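Local coordinates for putative lipoprotein (Bacteroides fragilis, PDB 3QNK), which probably binds glycans at the outer membrane as a SusD-like lipoprotein, at residues 45-50 with 355-360; 51-56 with 351-356; 397-402 with 437-442; 414-419 with 425-430. One frame throughout, in Å; residues are numbered along the deposited sequence.

Contact 1: residues 45-50 with 355-360; sequences NSVSAQ and SLTGYN
Val-47 and Thr-357 meet where two irregular segments of the SusD-like fold run past each other, one of them shaped by an ST motif at Ser-355. CB of Val-47 lies 3.7 Å from CG2 of Thr-357. This methyl can face Val-47 because it stands anti to the carbonyl carbon of its own residue. The same rotation (chi1 73°) places OG1 between the backbone N and the carbonyl carbon. There OG1 accepts from Tyr-359 N at 3.2 Å, an ST turn, and is also hydrogen-bonded to Pro-276 O. The threonine thus splits its two branches, the methyl going to the apolar contact and the hydroxyl to the backbone.

Leu-356 makes the second side-chain contact. Its CD1 branch approaches the backbone oxygens of Ser-48 and Ala-49, the latter O at 4.1 Å from CD1. No direct hydrogen bond joins the two segments. A water bridges them instead, donating to Val-47 O at 2.9 Å and accepting from Leu-356 N at 2.8 Å. Thr-486 of strand 480-488 touches both Val-47 and Thr-357. The 45-49 backbone is also hydrogen-bonded to residues 273-277.

The hydroxyl of Ser-355 folds the loop that presents Leu-356 and Thr-357. OG accepts from Gly-358 N at 2.9 Å and, weakly, from Thr-357 N. Gly-358 itself has a positive phi that suits glycine. The hydroxyl of Ser-355 is also a donor: OG donates a hydrogen bond to Tyr-359 O at 2.7 Å, from 37° above the carbonyl plane.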
# COMPACT_ATOMS: atom_id res chain seq x y z
N ASN B 45 -1.91 -19.36 -20.31
CA ASN B 45 -2.98 -20.17 -19.73
C ASN B 45 -4.30 -19.43 -19.62
O ASN B 45 -5.35 -20.07 -19.50
CB ASN B 45 -2.60 -20.67 -18.34
CG ASN B 45 -1.71 -21.87 -18.36
OD1 ASN B 45 -1.35 -22.40 -19.42
ND2 ASN B 45 -1.31 -22.30 -17.20
N SER B 46 -4.26 -18.07 -19.59
CA SER B 46 -5.47 -17.31 -19.37
C SER B 46 -5.48 -15.97 -20.05
O SER B 46 -4.45 -15.30 -20.13
CB SER B 46 -5.66 -17.10 -17.86
OG SER B 46 -6.84 -16.37 -17.56
N VAL B 47 -6.69 -15.56 -20.50
CA VAL B 47 -7.06 -14.23 -20.98
C VAL B 47 -8.16 -13.77 -20.01
O VAL B 47 -9.24 -14.36 -20.00
CB VAL B 47 -7.50 -14.16 -22.47
CG1 VAL B 47 -8.00 -12.76 -22.85
CG2 VAL B 47 -6.40 -14.63 -23.43
N SER B 48 -7.86 -12.79 -19.15
CA SER B 48 -8.80 -12.29 -18.13
C SER B 48 -10.13 -11.80 -18.71
O SER B 48 -10.16 -11.14 -19.75
CB SER B 48 -8.18 -11.15 -17.33
OG SER B 48 -9.02 -10.67 -16.29
N ALA B 49 -11.23 -12.07 -17.99
CA ALA B 49 -12.55 -11.55 -18.31
C ALA B 49 -12.52 -10.00 -18.20
O ALA B 49 -13.48 -9.33 -18.63
CB ALA B 49 -13.58 -12.13 -17.35
N GLN B 50 -11.40 -9.45 -17.62
CA GLN B 50 -11.14 -8.02 -17.44
C GLN B 50 -10.10 -7.50 -18.43
O GLN B 50 -9.59 -6.39 -18.24
CB GLN B 50 -10.69 -7.69 -16.01
CG GLN B 50 -11.80 -7.70 -14.99
CD GLN B 50 -12.28 -9.08 -14.63
OE1 GLN B 50 -11.51 -9.99 -14.22
NE2 GLN B 50 -13.58 -9.26 -14.80
N SER B 355 -17.00 -14.54 -19.78
CA SER B 355 -15.72 -15.09 -20.25
C SER B 355 -15.45 -14.71 -21.73
O SER B 355 -16.32 -14.88 -22.61
CB SER B 355 -15.67 -16.59 -20.04
OG SER B 355 -14.62 -17.17 -20.80
N LEU B 356 -14.26 -14.18 -21.99
CA LEU B 356 -13.86 -13.78 -23.34
C LEU B 356 -13.33 -14.97 -24.13
O LEU B 356 -13.32 -14.94 -25.37
CB LEU B 356 -12.82 -12.67 -23.27
CG LEU B 356 -13.27 -11.39 -22.57
CD1 LEU B 356 -12.08 -10.50 -22.29
CD2 LEU B 356 -14.39 -10.67 -23.34
N THR B 357 -12.94 -16.06 -23.41
CA THR B 357 -12.38 -17.27 -24.03
C THR B 357 -13.39 -18.37 -24.23
O THR B 357 -13.10 -19.25 -25.03
CB THR B 357 -11.21 -17.81 -23.24
OG1 THR B 357 -11.69 -18.42 -22.02
CG2 THR B 357 -10.15 -16.74 -22.95
N GLY B 358 -14.49 -18.36 -23.48
CA GLY B 358 -15.51 -19.40 -23.50
C GLY B 358 -15.29 -20.42 -22.42
O GLY B 358 -15.95 -21.47 -22.40
N TYR B 359 -14.34 -20.12 -21.50
CA TYR B 359 -13.95 -20.97 -20.37
C TYR B 359 -13.77 -20.16 -19.12
O TYR B 359 -13.46 -18.96 -19.21
CB TYR B 359 -12.62 -21.72 -20.67
CG TYR B 359 -12.62 -22.50 -21.95
CD1 TYR B 359 -13.33 -23.69 -22.07
CD2 TYR B 359 -11.99 -22.00 -23.10
CE1 TYR B 359 -13.41 -24.38 -23.28
CE2 TYR B 359 -12.06 -22.69 -24.32
CZ TYR B 359 -12.76 -23.89 -24.39
OH TYR B 359 -12.86 -24.60 -25.56
N ASN B 360 -13.89 -20.82 -17.95
CA ASN B 360 -13.63 -20.30 -16.61
C ASN B 360 -12.86 -21.36 -15.87
O ASN B 360 -12.92 -22.54 -16.25
CB ASN B 360 -14.91 -19.93 -15.85
CG ASN B 360 -15.61 -18.72 -16.37
OD1 ASN B 360 -16.49 -18.83 -17.21
ND2 ASN B 360 -15.25 -17.55 -15.88
O HOH W 1 -12.16 -14.35 -20.19

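Contact 2: residues 51-56 with 351-356; sequences RDKYRA and KGDGSL. With PO4 (phosphate ion), chain G.
Arg-51 lays one face of its guanidinium group against Leu-356. The CD1 methyl of Leu-356 sits over the centre of that face, 3.6 Å above the plane, and also lies 3.5 Å from Arg-51 CB. One methyl therefore fits into the curve of the arginine, whose chain bends at chi3 (67°).

The edge of the same guanidinium is turned to Asp-52. It grips the carboxylate side-on with two nitrogens: NE reaches OD1 at 2.9 Å and NH2 reaches OD2 at 2.7 Å. NE meets OD1 from well above the carboxylate plane. Arg-55 NH2 meets the same OD1 nearly along its C-O axis, also at 2.7 Å. The two arginines and the aspartate form a salt-bridge network that probably fixes the rotation of the Arg-51 guanidinium, and so keeps its face turned to Leu-356. Arg-55 uses NH1 and NH2 on O4 of a phosphate ion, NH2 being 3.0 Å away. The phosphate probably comes from the crystallisation liquor.

An extended Lys-53 makes a separate salt bridge, with NZ 3.5 Å from Asp-353 OD1. Asp-353 lies in a type II turn from Lys-351 to Gly-354.

The contact lies at the surface, just before and on helix 55-58. Arg-51 NH1 is hydrogen-bonded to Thr-486 O of strand 480-488. Lys-53 packs on Val-506 of the second subunit, in that subunit's helix 502-507.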
# COMPACT_ATOMS: atom_id res chain seq x y z
N ARG B 51 -9.82 -8.29 -19.50
CA ARG B 51 -8.85 -8.01 -20.54
C ARG B 51 -8.98 -6.61 -21.02
O ARG B 51 -7.95 -5.93 -21.12
CB ARG B 51 -8.99 -8.99 -21.72
CG ARG B 51 -8.03 -8.72 -22.90
CD ARG B 51 -8.54 -9.28 -24.20
NE ARG B 51 -9.74 -8.58 -24.65
CZ ARG B 51 -10.70 -9.15 -25.38
NH1 ARG B 51 -10.62 -10.43 -25.72
NH2 ARG B 51 -11.77 -8.46 -25.74
N ASP B 52 -10.24 -6.16 -21.28
CA ASP B 52 -10.55 -4.82 -21.78
C ASP B 52 -10.77 -3.81 -20.66
O ASP B 52 -10.26 -2.69 -20.75
CB ASP B 52 -11.77 -4.84 -22.70
CG ASP B 52 -11.66 -5.76 -23.91
OD1 ASP B 52 -10.56 -5.79 -24.55
OD2 ASP B 52 -12.68 -6.41 -24.26
N LYS B 53 -11.51 -4.20 -19.61
CA LYS B 53 -11.85 -3.34 -18.49
C LYS B 53 -10.61 -2.82 -17.73
O LYS B 53 -10.61 -1.65 -17.32
CB LYS B 53 -12.81 -4.08 -17.53
CG LYS B 53 -13.54 -3.19 -16.52
CD LYS B 53 -14.43 -4.03 -15.60
CE LYS B 53 -15.63 -3.28 -15.07
NZ LYS B 53 -16.55 -4.21 -14.34
N TYR B 54 -9.58 -3.65 -17.53
CA TYR B 54 -8.38 -3.22 -16.79
C TYR B 54 -7.09 -3.32 -17.60
O TYR B 54 -6.00 -3.37 -17.02
CB TYR B 54 -8.23 -4.03 -15.49
CG TYR B 54 -9.27 -3.68 -14.45
CD1 TYR B 54 -9.05 -2.64 -13.54
CD2 TYR B 54 -10.48 -4.37 -14.37
CE1 TYR B 54 -10.02 -2.29 -12.60
CE2 TYR B 54 -11.44 -4.05 -13.41
CZ TYR B 54 -11.20 -3.01 -12.52
OH TYR B 54 -12.15 -2.69 -11.58
N ARG B 55 -7.21 -3.28 -18.94
CA ARG B 55 -6.13 -3.34 -19.92
C ARG B 55 -4.89 -2.56 -19.52
O ARG B 55 -3.83 -3.15 -19.37
CB ARG B 55 -6.63 -2.80 -21.27
CG ARG B 55 -5.58 -2.86 -22.37
CD ARG B 55 -6.16 -2.47 -23.70
NE ARG B 55 -7.20 -3.41 -24.08
CZ ARG B 55 -6.97 -4.56 -24.67
NH1 ARG B 55 -5.72 -4.92 -24.97
NH2 ARG B 55 -7.97 -5.36 -24.99
N ALA B 56 -5.04 -1.24 -19.37
CA ALA B 56 -3.96 -0.32 -19.04
C ALA B 56 -3.45 -0.49 -17.63
O ALA B 56 -2.25 -0.35 -17.43
CB ALA B 56 -4.42 1.11 -19.27
N LYS B 351 -21.03 -9.79 -23.00
CA LYS B 351 -21.54 -9.28 -21.74
C LYS B 351 -20.37 -8.92 -20.83
O LYS B 351 -19.31 -9.55 -20.89
CB LYS B 351 -22.48 -10.29 -21.06
CG LYS B 351 -23.70 -10.72 -21.85
CD LYS B 351 -24.66 -11.44 -20.94
CE LYS B 351 -25.75 -12.13 -21.71
NZ LYS B 351 -26.63 -12.90 -20.78
N GLY B 352 -20.58 -7.90 -19.98
CA GLY B 352 -19.60 -7.42 -19.02
C GLY B 352 -19.25 -8.48 -18.01
O GLY B 352 -20.14 -9.08 -17.41
N ASP B 353 -17.95 -8.75 -17.85
CA ASP B 353 -17.37 -9.75 -16.94
C ASP B 353 -17.75 -11.21 -17.35
O ASP B 353 -17.52 -12.15 -16.59
CB ASP B 353 -17.70 -9.46 -15.47
CG ASP B 353 -17.40 -8.04 -15.05
OD1 ASP B 353 -16.27 -7.55 -15.38
OD2 ASP B 353 -18.26 -7.42 -14.38
N GLY B 354 -18.26 -11.40 -18.57
CA GLY B 354 -18.49 -12.73 -19.12
C GLY B 354 -17.16 -13.24 -19.65
O GLY B 354 -16.25 -12.45 -19.93
N SER B 355 -17.00 -14.54 -19.78
CA SER B 355 -15.72 -15.09 -20.25
C SER B 355 -15.45 -14.71 -21.73
O SER B 355 -16.32 -14.88 -22.61
CB SER B 355 -15.67 -16.59 -20.04
OG SER B 355 -14.62 -17.17 -20.80
N LEU B 356 -14.26 -14.18 -21.99
CA LEU B 356 -13.86 -13.78 -23.34
C LEU B 356 -13.33 -14.97 -24.13
O LEU B 356 -13.32 -14.94 -25.37
CB LEU B 356 -12.82 -12.67 -23.27
CG LEU B 356 -13.27 -11.39 -22.57
CD1 LEU B 356 -12.08 -10.50 -22.29
CD2 LEU B 356 -14.39 -10.67 -23.34
P PO4 G . -6.40 -7.05 -28.12
O1 PO4 G . -4.75 -7.05 -28.55
O2 PO4 G . -7.17 -5.55 -28.59
O3 PO4 G . -6.89 -8.32 -28.91
O4 PO4 G . -6.76 -7.58 -26.61

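Contact 3: residues 397-402 with 437-442; sequences NDAEAR and ELIRKE
Helix-to-helix packing within the alpha-alpha superhelix brings Ala-399 of helix 391-405 against Ile-439 of helix 432-446. The contact is small and buried, made by van der Waals packing, with no hydrogen bond across it. Both branches of Ile-439 are used. CG2 lies 4.0 Å from Ala-399 CB and 4.2 Å from Glu-400 N. It stands anti to the backbone N of Ile-439, while the longer branch (chi1 -63°) carries CD1 to within 3.8 Å of Ala-399 O. The isoleucine thus rests on the helix backbone as well as on the alanine methyl.

Glu-400 flanks the pair, but its carboxylate turns to other partners. OE2 is hydrogen-bonded to Trp-460 NE1 and salt-bridged to Arg-459. On its own helix, Asp-398 OD1 receives Arg-402 NE at 2.7 Å, one turn on. That nitrogen comes from above the carboxylate plane.

Helix 408-420, which follows helix 391-405 in the chain, also touches Ala-399, through Ala-414 and Val-415. Helix 198-209 packs on Asp-398, Ala-401 and Arg-402, and helix 181-194 touches Asn-397 and Glu-400.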
# COMPACT_ATOMS: atom_id res chain seq x y z
N ASN B 397 9.47 -31.43 -9.88
CA ASN B 397 10.76 -30.76 -9.65
C ASN B 397 11.89 -31.77 -9.77
O ASN B 397 12.92 -31.49 -10.37
CB ASN B 397 10.80 -30.09 -8.27
CG ASN B 397 9.84 -28.93 -8.09
OD1 ASN B 397 9.18 -28.49 -9.03
ND2 ASN B 397 9.76 -28.41 -6.88
N ASP B 398 11.66 -32.98 -9.23
CA ASP B 398 12.59 -34.10 -9.28
C ASP B 398 12.77 -34.56 -10.74
O ASP B 398 13.91 -34.72 -11.18
CB ASP B 398 12.08 -35.26 -8.39
CG ASP B 398 13.12 -36.27 -7.92
OD1 ASP B 398 14.32 -35.94 -7.93
OD2 ASP B 398 12.72 -37.39 -7.50
N ALA B 399 11.65 -34.74 -11.49
CA ALA B 399 11.68 -35.17 -12.89
C ALA B 399 12.51 -34.19 -13.74
O ALA B 399 13.39 -34.61 -14.50
CB ALA B 399 10.27 -35.27 -13.44
N GLU B 400 12.30 -32.88 -13.50
CA GLU B 400 12.96 -31.81 -14.19
C GLU B 400 14.47 -31.81 -13.92
O GLU B 400 15.25 -31.76 -14.88
CB GLU B 400 12.32 -30.47 -13.83
CG GLU B 400 12.72 -29.38 -14.79
CD GLU B 400 11.94 -28.08 -14.79
OE1 GLU B 400 10.77 -28.07 -14.34
OE2 GLU B 400 12.48 -27.10 -15.35
N ALA B 401 14.89 -31.86 -12.63
CA ALA B 401 16.29 -31.87 -12.23
C ALA B 401 16.98 -33.15 -12.66
O ALA B 401 18.13 -33.08 -13.11
CB ALA B 401 16.41 -31.70 -10.73
N ARG B 402 16.29 -34.29 -12.58
CA ARG B 402 16.86 -35.58 -12.98
C ARG B 402 17.17 -35.59 -14.44
O ARG B 402 18.27 -36.02 -14.80
CB ARG B 402 15.94 -36.75 -12.65
CG ARG B 402 16.14 -37.17 -11.25
CD ARG B 402 15.02 -38.02 -10.73
NE ARG B 402 15.17 -38.15 -9.29
CZ ARG B 402 15.86 -39.11 -8.70
NH1 ARG B 402 16.42 -40.08 -9.42
NH2 ARG B 402 16.00 -39.11 -7.37
N GLU B 437 10.41 -31.90 -22.96
CA GLU B 437 9.18 -31.22 -23.33
C GLU B 437 7.96 -31.88 -22.71
O GLU B 437 7.05 -31.18 -22.28
CB GLU B 437 9.04 -31.11 -24.86
CG GLU B 437 10.17 -30.33 -25.53
CD GLU B 437 10.69 -29.05 -24.87
OE1 GLU B 437 9.86 -28.16 -24.55
OE2 GLU B 437 11.92 -28.94 -24.69
N LEU B 438 7.97 -33.21 -22.61
CA LEU B 438 6.86 -33.97 -22.05
C LEU B 438 6.66 -33.64 -20.55
O LEU B 438 5.51 -33.50 -20.09
CB LEU B 438 7.12 -35.47 -22.27
CG LEU B 438 7.06 -35.91 -23.74
CD1 LEU B 438 7.63 -37.29 -23.93
CD2 LEU B 438 5.65 -35.83 -24.30
N ILE B 439 7.78 -33.47 -19.81
CA ILE B 439 7.81 -33.12 -18.38
C ILE B 439 7.25 -31.71 -18.24
O ILE B 439 6.32 -31.49 -17.45
CB ILE B 439 9.24 -33.26 -17.78
CG1 ILE B 439 9.76 -34.72 -17.83
CG2 ILE B 439 9.28 -32.70 -16.36
CD1 ILE B 439 11.23 -34.92 -17.59
N ARG B 440 7.78 -30.77 -19.04
CA ARG B 440 7.33 -29.38 -19.09
C ARG B 440 5.83 -29.28 -19.37
O ARG B 440 5.13 -28.54 -18.67
CB ARG B 440 8.13 -28.61 -20.12
CG ARG B 440 9.57 -28.37 -19.68
CD ARG B 440 10.27 -27.50 -20.68
NE ARG B 440 11.60 -27.15 -20.23
CZ ARG B 440 12.35 -26.23 -20.82
NH1 ARG B 440 11.90 -25.59 -21.90
NH2 ARG B 440 13.54 -25.94 -20.35
N LYS B 441 5.32 -30.07 -20.35
CA LYS B 441 3.90 -30.13 -20.69
C LYS B 441 3.10 -30.67 -19.46
O LYS B 441 2.08 -30.07 -19.10
CB LYS B 441 3.66 -30.97 -21.98
N GLU B 442 3.60 -31.74 -18.79
CA GLU B 442 2.94 -32.28 -17.59
C GLU B 442 2.84 -31.25 -16.48
O GLU B 442 1.82 -31.17 -15.79
CB GLU B 442 3.65 -33.54 -17.04
CG GLU B 442 3.14 -34.83 -17.67
CD GLU B 442 1.66 -35.11 -17.53
OE1 GLU B 442 1.11 -34.93 -16.42
OE2 GLU B 442 1.04 -35.49 -18.56

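Contact 4: residues 414-419 with 425-430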
# COMPACT_ATOMS: atom_id res chain seq x y z
N ALA B 414 9.62 -40.50 -12.16
CA ALA B 414 9.05 -39.40 -11.38
C ALA B 414 7.83 -38.73 -12.07
O ALA B 414 6.80 -38.56 -11.42
CB ALA B 414 10.12 -38.36 -11.09
N VAL B 415 7.91 -38.38 -13.36
CA VAL B 415 6.79 -37.72 -14.05
C VAL B 415 5.61 -38.71 -14.23
O VAL B 415 4.45 -38.29 -14.18
CB VAL B 415 7.23 -37.05 -15.39
CG1 VAL B 415 7.63 -38.08 -16.46
CG2 VAL B 415 6.16 -36.12 -15.93
N ASN B 416 5.90 -40.02 -14.37
CA ASN B 416 4.86 -41.02 -14.55
C ASN B 416 4.06 -41.24 -13.26
O ASN B 416 2.96 -41.75 -13.33
CB ASN B 416 5.43 -42.32 -15.11
CG ASN B 416 5.73 -42.24 -16.60
OD1 ASN B 416 5.17 -41.41 -17.32
ND2 ASN B 416 6.64 -43.08 -17.10
N MSE B 417 4.55 -40.76 -12.11
CA MSE B 417 3.79 -40.81 -10.85
C MSE B 417 2.58 -39.87 -10.94
O MSE B 417 1.49 -40.22 -10.52
CB MSE B 417 4.68 -40.41 -9.67
CG MSE B 417 5.69 -41.47 -9.33
SE MSE B 417 4.86 -43.06 -8.57
CE MSE B 417 3.93 -42.30 -7.01
N ILE B 418 2.79 -38.70 -11.56
CA ILE B 418 1.78 -37.66 -11.77
C ILE B 418 0.71 -38.14 -12.78
O ILE B 418 -0.50 -37.91 -12.57
CB ILE B 418 2.48 -36.35 -12.20
CG1 ILE B 418 3.41 -35.82 -11.07
CG2 ILE B 418 1.50 -35.27 -12.67
CD1 ILE B 418 2.84 -35.78 -9.66
N ARG B 419 1.15 -38.84 -13.84
CA ARG B 419 0.26 -39.40 -14.85
C ARG B 419 -0.51 -40.60 -14.29
O ARG B 419 -1.70 -40.75 -14.57
CB ARG B 419 1.04 -39.84 -16.11
CG ARG B 419 2.08 -38.88 -16.60
CD ARG B 419 2.48 -39.30 -17.99
NE ARG B 419 1.76 -38.47 -18.94
CZ ARG B 419 1.01 -38.92 -19.93
NH1 ARG B 419 0.91 -40.21 -20.16
NH2 ARG B 419 0.37 -38.08 -20.70
N PRO B 425 -1.55 -43.29 -19.20
CA PRO B 425 -0.49 -44.29 -19.40
C PRO B 425 0.92 -43.66 -19.27
O PRO B 425 1.10 -42.48 -19.48
CB PRO B 425 -0.77 -44.82 -20.81
CG PRO B 425 -1.47 -43.74 -21.49
CD PRO B 425 -2.30 -43.06 -20.45
N ASP B 426 1.89 -44.47 -18.90
CA ASP B 426 3.26 -44.01 -18.70
C ASP B 426 3.93 -43.50 -19.98
O ASP B 426 3.70 -44.02 -21.08
CB ASP B 426 4.10 -45.14 -18.09
CG ASP B 426 3.85 -45.34 -16.59
OD1 ASP B 426 3.00 -44.59 -16.02
OD2 ASP B 426 4.52 -46.21 -15.99
N LEU B 427 4.73 -42.45 -19.83
CA LEU B 427 5.61 -41.95 -20.88
C LEU B 427 6.72 -43.02 -21.05
O LEU B 427 7.19 -43.63 -20.07
CB LEU B 427 6.20 -40.58 -20.54
CG LEU B 427 5.19 -39.42 -20.41
CD1 LEU B 427 5.86 -38.19 -19.91
CD2 LEU B 427 4.50 -39.10 -21.73
N THR B 428 7.08 -43.26 -22.30
CA THR B 428 8.02 -44.27 -22.75
C THR B 428 9.33 -43.63 -23.28
O THR B 428 10.36 -44.32 -23.37
CB THR B 428 7.25 -45.00 -23.83
OG1 THR B 428 6.43 -45.96 -23.18
CG2 THR B 428 8.11 -45.64 -24.90
N GLU B 429 9.25 -42.33 -23.65
CA GLU B 429 10.30 -41.54 -24.26
C GLU B 429 11.65 -41.68 -23.56
O GLU B 429 11.79 -41.42 -22.36
CB GLU B 429 9.90 -40.06 -24.37
CG GLU B 429 10.78 -39.27 -25.32
CD GLU B 429 10.98 -39.90 -26.69
OE1 GLU B 429 10.00 -39.94 -27.47
OE2 GLU B 429 12.10 -40.39 -26.97
N SER B 430 12.64 -42.04 -24.36
CA SER B 430 14.03 -42.24 -23.96
C SER B 430 14.92 -41.05 -24.37
O SER B 430 15.93 -40.83 -23.71
CB SER B 430 14.57 -43.54 -24.58
OG SER B 430 13.97 -43.82 -25.84
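Leu-427 O is held by two side chains. Asn-416 ND2 donates to it at 3.1 Å, in the carbonyl plane and on a lone pair, and Arg-412 NH1 is hydrogen-bonded to it as well. The other end of the Asn-416 amide takes the backbone N of the same leucine. Leu-427 N donates to OD1 at 2.8 Å in a nearly straight bond (163°), tilted from the plane of the amide carbonyl. One asparagine on helix 408-420 therefore reads both backbone groups of one loop residue. The amide itself is turned towards Leu-427 with its CG anti to the carbonyl carbon (chi1 -76°).

The carboxylate of Asp-426 stacks on this amide. The two planes are 1° apart, with CG of Asp-426 3.6 Å from CG of Asn-416.

The Leu-427 side chain packs on Val-415 and Arg-419 of helix 408-420. Its CD1 meets Val-415 CG1 at 3.9 Å, the two side chains crossing at about a right angle. Its CD2 lies over the centre of one guanidinium face of Arg-419, 3.8 Å above the plane. The arginine chain bends at chi3, and NH1 points to Pro-425 O, though the modelled separation is too short to be trusted. NH2 and NE are salt-bridged to Glu-285 and Glu-442.

The loop after the helix is thus held through the backbone of Leu-427 and the packing of its side chain. Two bonds fix the rotation of the Asn-416 amide, and two outside carboxylates probably balance the charge of Arg-419 while Leu-427 shields one of its faces.

In the fold
The four contacts form two pairs. Contacts 1 and 2 have centres 9 Å apart and share Ser-355 and Leu-356, so one loop faces two successive parts of residues 45-56. They also touch through Gln-50 NE2 and Asp-353 OD1, 3.2 Å apart, a probable hydrogen bond. Contacts 3 and 4 have centres 10 Å apart and lie on three consecutive helices and a connecting loop. Glu-442 OE2 of the first reaches Arg-419 NE of the second at 3.1 Å. Contacts 1 and 3 do not touch: their centres are about 27 Å apart, their nearest atoms about 8 Å. Contacts 2 and 4 are far apart, with centres about 39 Å and nearest atoms about 26 Å. The phosphate, probably from the crystallisation liquor, lies at contact 2.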